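Local coordinates for Di-haem cytochrome c peroxidase family protein (Burkholderia thailandensis E264, PDB 6NX0), which binds two c-type hemes and probably acts as a peroxidase, with an unusually stable bis-Fe(IV) state, at residues A[265-273]-A[453-461]. Numbering follows the deposited sequence. Where two conformers were deposited one is given.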
loop_
_atom_site.group_PDB
_atom_site.type_symbol
_atom_site.label_atom_id
_atom_site.label_comp_id
_atom_site.label_asym_id
_atom_site.label_seq_id
_atom_site.Cartn_x
_atom_site.Cartn_y
_atom_site.Cartn_z
ATOM N N MET A 265 -0.447 15.742 1.905
ATOM C CA MET A 265 -0.358 14.288 1.910
ATOM C C MET A 265 0.416 13.744 0.709
ATOM O O MET A 265 0.396 12.527 0.473
ATOM C CB MET A 265 -1.777 13.697 1.985
ATOM C CG MET A 265 -2.517 14.079 3.277
ATOM S SD MET A 265 -1.607 13.632 4.780
ATOM C CE MET A 265 -2.061 11.922 4.908
ATOM N N ALA A 266 1.124 14.619 -0.017
ATOM C CA ALA A 266 2.032 14.230 -1.103
ATOM C C ALA A 266 3.182 15.239 -1.143
ATOM O O ALA A 266 3.276 16.077 -2.051
ATOM C CB ALA A 266 1.282 14.169 -2.437
ATOM N N PRO A 267 4.101 15.167 -0.166
ATOM C CA PRO A 267 5.084 16.256 0.003
ATOM C C PRO A 267 6.195 16.295 -1.035
ATOM O O PRO A 267 6.671 17.396 -1.362
ATOM C CB PRO A 267 5.660 16.002 1.406
ATOM C CG PRO A 267 4.721 15.022 2.082
ATOM C CD PRO A 267 4.103 14.230 0.978
ATOM N N PHE A 268 6.676 15.147 -1.521
ATOM C CA PHE A 268 7.804 15.098 -2.457
ATOM C C PHE A 268 8.997 15.897 -1.922
ATOM O O PHE A 268 9.517 16.804 -2.577
ATOM C CB PHE A 268 7.380 15.603 -3.843
ATOM C CG PHE A 268 6.345 14.736 -4.520
ATOM C CD1 PHE A 268 6.685 13.499 -5.054
ATOM C CD2 PHE A 268 5.038 15.176 -4.646
ATOM C CE1 PHE A 268 5.738 12.710 -5.678
ATOM C CE2 PHE A 268 4.087 14.386 -5.272
ATOM C CZ PHE A 268 4.454 13.154 -5.794
ATOM N N SER A 269 9.427 15.534 -0.708
ATOM C CA SER A 269 10.466 16.277 0.004
ATOM C C SER A 269 11.687 15.415 0.302
ATOM O O SER A 269 12.474 15.761 1.186
ATOM C CB SER A 269 9.911 16.859 1.301
ATOM O OG SER A 269 9.620 15.833 2.235
ATOM N N SER A 270 11.892 14.336 -0.440
ATOM C CA SER A 270 12.997 13.433 -0.167
ATOM C C SER A 270 14.267 13.917 -0.856
ATOM O O SER A 270 14.238 14.798 -1.721
ATOM C CB SER A 270 12.666 12.020 -0.629
ATOM O OG SER A 270 12.662 11.946 -2.047
ATOM N N ARG A 271 15.390 13.295 -0.489
ATOM C CA ARG A 271 16.645 13.588 -1.185
ATOM C C ARG A 271 16.593 13.122 -2.637
ATOM O O ARG A 271 17.173 13.777 -3.508
ATOM C CB ARG A 271 17.831 12.982 -0.432
ATOM C CG ARG A 271 18.168 13.804 0.820
ATOM C CD ARG A 271 19.402 13.291 1.596
ATOM N NE ARG A 271 20.554 13.074 0.719
ATOM C CZ ARG A 271 20.993 11.884 0.305
ATOM N NH1 ARG A 271 20.433 10.747 0.705
ATOM N NH2 ARG A 271 22.027 11.831 -0.514
ATOM N N TYR A 272 15.864 12.038 -2.934
ATOM C CA TYR A 272 15.648 11.680 -4.328
ATOM C C TYR A 272 14.918 12.799 -5.073
ATOM O O TYR A 272 15.264 13.111 -6.224
ATOM C CB TYR A 272 14.884 10.355 -4.416
ATOM C CG TYR A 272 14.492 10.010 -5.832
ATOM C CD1 TYR A 272 15.398 9.399 -6.683
ATOM C CD2 TYR A 272 13.221 10.304 -6.313
ATOM C CE1 TYR A 272 15.040 9.075 -7.997
ATOM C CE2 TYR A 272 12.860 10.003 -7.619
ATOM C CZ TYR A 272 13.779 9.385 -8.453
ATOM O OH TYR A 272 13.444 9.064 -9.756
ATOM N N ASP A 273 13.917 13.419 -4.438
ATOM C CA ASP A 273 13.199 14.527 -5.077
ATOM C C ASP A 273 14.113 15.730 -5.291
ATOM O O ASP A 273 13.995 16.436 -6.297
ATOM C CB ASP A 273 11.979 14.917 -4.251
ATOM C CG ASP A 273 10.959 13.807 -4.186
ATOM O OD1 ASP A 273 10.571 13.302 -5.274
ATOM O OD2 ASP A 273 10.575 13.425 -3.059
ATOM N N PHE A 453 19.942 3.316 -2.090
ATOM C CA PHE A 453 19.065 4.100 -2.934
ATOM C C PHE A 453 17.669 4.232 -2.327
ATOM O O PHE A 453 17.096 5.317 -2.328
ATOM C CB PHE A 453 18.994 3.481 -4.325
ATOM C CG PHE A 453 17.944 4.093 -5.157
ATOM C CD1 PHE A 453 18.022 5.418 -5.528
ATOM C CD2 PHE A 453 16.827 3.354 -5.547
ATOM C CE1 PHE A 453 17.012 6.005 -6.269
ATOM C CE2 PHE A 453 15.818 3.931 -6.289
ATOM C CZ PHE A 453 15.897 5.252 -6.648
ATOM N N LEU A 454 17.098 3.141 -1.805
ATOM C CA LEU A 454 15.745 3.243 -1.249
ATOM C C LEU A 454 15.687 4.227 -0.092
ATOM O O LEU A 454 14.648 4.851 0.147
ATOM C CB LEU A 454 15.254 1.871 -0.807
ATOM C CG LEU A 454 15.033 0.888 -1.973
ATOM C CD1 LEU A 454 14.600 -0.478 -1.419
ATOM C CD2 LEU A 454 14.021 1.448 -2.978
ATOM N N ARG A 455 16.785 4.376 0.641
ATOM C CA ARG A 455 16.791 5.323 1.747
ATOM C C ARG A 455 16.723 6.776 1.274
ATOM O O ARG A 455 16.343 7.652 2.057
ATOM C CB ARG A 455 18.039 5.059 2.603
ATOM C CG ARG A 455 18.022 3.733 3.335
ATOM C CD ARG A 455 19.439 3.325 3.832
ATOM N NE ARG A 455 20.000 4.335 4.737
ATOM C CZ ARG A 455 19.754 4.402 6.044
ATOM N NH1 ARG A 455 18.960 3.515 6.624
ATOM N NH2 ARG A 455 20.308 5.381 6.768
ATOM N N THR A 456 17.029 7.064 0.004
ATOM C CA THR A 456 16.865 8.422 -0.515
ATOM C C THR A 456 15.406 8.807 -0.742
ATOM O O THR A 456 15.119 9.978 -1.030
ATOM C CB THR A 456 17.629 8.629 -1.839
ATOM O OG1 THR A 456 16.938 8.007 -2.946
ATOM C CG2 THR A 456 19.079 8.139 -1.744
ATOM N N LEU A 457 14.480 7.857 -0.630
ATOM C CA LEU A 457 13.074 8.123 -0.896
ATOM C C LEU A 457 12.299 8.522 0.360
ATOM O O LEU A 457 11.072 8.623 0.321
ATOM C CB LEU A 457 12.418 6.890 -1.525
ATOM C CG LEU A 457 13.173 6.217 -2.663
ATOM C CD1 LEU A 457 12.367 5.065 -3.239
ATOM C CD2 LEU A 457 13.506 7.228 -3.746
ATOM N N THR A 458 12.984 8.741 1.468
ATOM C CA THR A 458 12.331 9.168 2.699
ATOM C C THR A 458 12.089 10.674 2.699
ATOM O O THR A 458 13.009 11.464 2.462
ATOM C CB THR A 458 13.209 8.772 3.875
ATOM O OG1 THR A 458 13.428 7.359 3.838
ATOM C CG2 THR A 458 12.586 9.171 5.184
ATOM N N ASP A 459 10.847 11.068 2.970
ATOM C CA ASP A 459 10.515 12.477 3.071
ATOM C C ASP A 459 11.284 13.110 4.225
ATOM O O ASP A 459 11.641 12.452 5.207
ATOM C CB ASP A 459 9.001 12.640 3.207
ATOM C CG ASP A 459 8.324 12.678 1.873
ATOM O OD1 ASP A 459 8.505 13.677 1.148
ATOM O OD2 ASP A 459 7.630 11.717 1.515
ATOM N N ALA A 460 11.572 14.410 4.073
ATOM C CA ALA A 460 12.520 15.087 4.952
ATOM C C ALA A 460 12.138 14.988 6.426
ATOM O O ALA A 460 13.025 14.866 7.290
ATOM C CB ALA A 460 12.630 16.553 4.544
ATOM N N ARG A 461 10.839 15.085 6.732
ATOM C CA ARG A 461 10.340 15.036 8.109
ATOM C C ARG A 461 10.756 13.766 8.837
ATOM O O ARG A 461 10.808 13.752 10.075
ATOM C CB ARG A 461 8.799 15.145 8.107
ATOM C CG ARG A 461 8.132 15.045 9.471
ATOM C CD ARG A 461 6.640 15.305 9.327
ATOM N NE ARG A 461 5.896 15.136 10.574
ATOM C CZ ARG A 461 4.568 15.186 10.662
ATOM N NH1 ARG A 461 3.832 15.375 9.576
ATOM N NH2 ARG A 461 3.974 15.034 11.842
HETATM O O HOH W 1 8.691 16.084 4.879
HETATM O O HOH W 2 15.564 11.959 2.097
HETATM O O HOH W 3 17.604 10.174 2.538
#
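P267 brings its CB to D459 OD1, the two side chains crossing at about a right angle, where the linker into helix 271-276, N-capped by S270 in a capping box with D273, meets the chain leaving helix 444-455 of the diheme peroxidase fold. At S269 the grip is double: S269 N donates to D459 OD1 at 2.8 Å, nearly in line with the carboxylate bond to that oxygen. S269 OG donates to the anti lone pair of D459 OD1 at 2.7 Å. Held between backbone N and carbonyl carbon, S269 OG also accepts from A460 N at 3.0 Å. D459 OD2 is taken by Y165 OH, so both carboxylate oxygens are bonded. S270 sets its CB equally near T456 O and T458 O. The box is closed by D273 N to S270 OG (3.1 Å) and S270 N to D273 OD2 (3.1 Å); S270 OG also donates to D273 OD2 from above the carboxylate plane. A water accepts from R271 N and donates to T458 O; the R271 guanidinium pairs with E286. Y272 N, in the first helical turn, donates to T456 O at 2.9 Å (161°). With CG anti to its backbone N (chi1 173°), Y272 lies side by side with L457, whose CD2 is 3.5 Å from Y272 CB; Y272 OH is hydrogen-bonded to S317 OG. Its ring plane stands at 80° to that of F453, and Y272 CD1 lies near the F453 ring plane, 3.8 Å from F453 CE1.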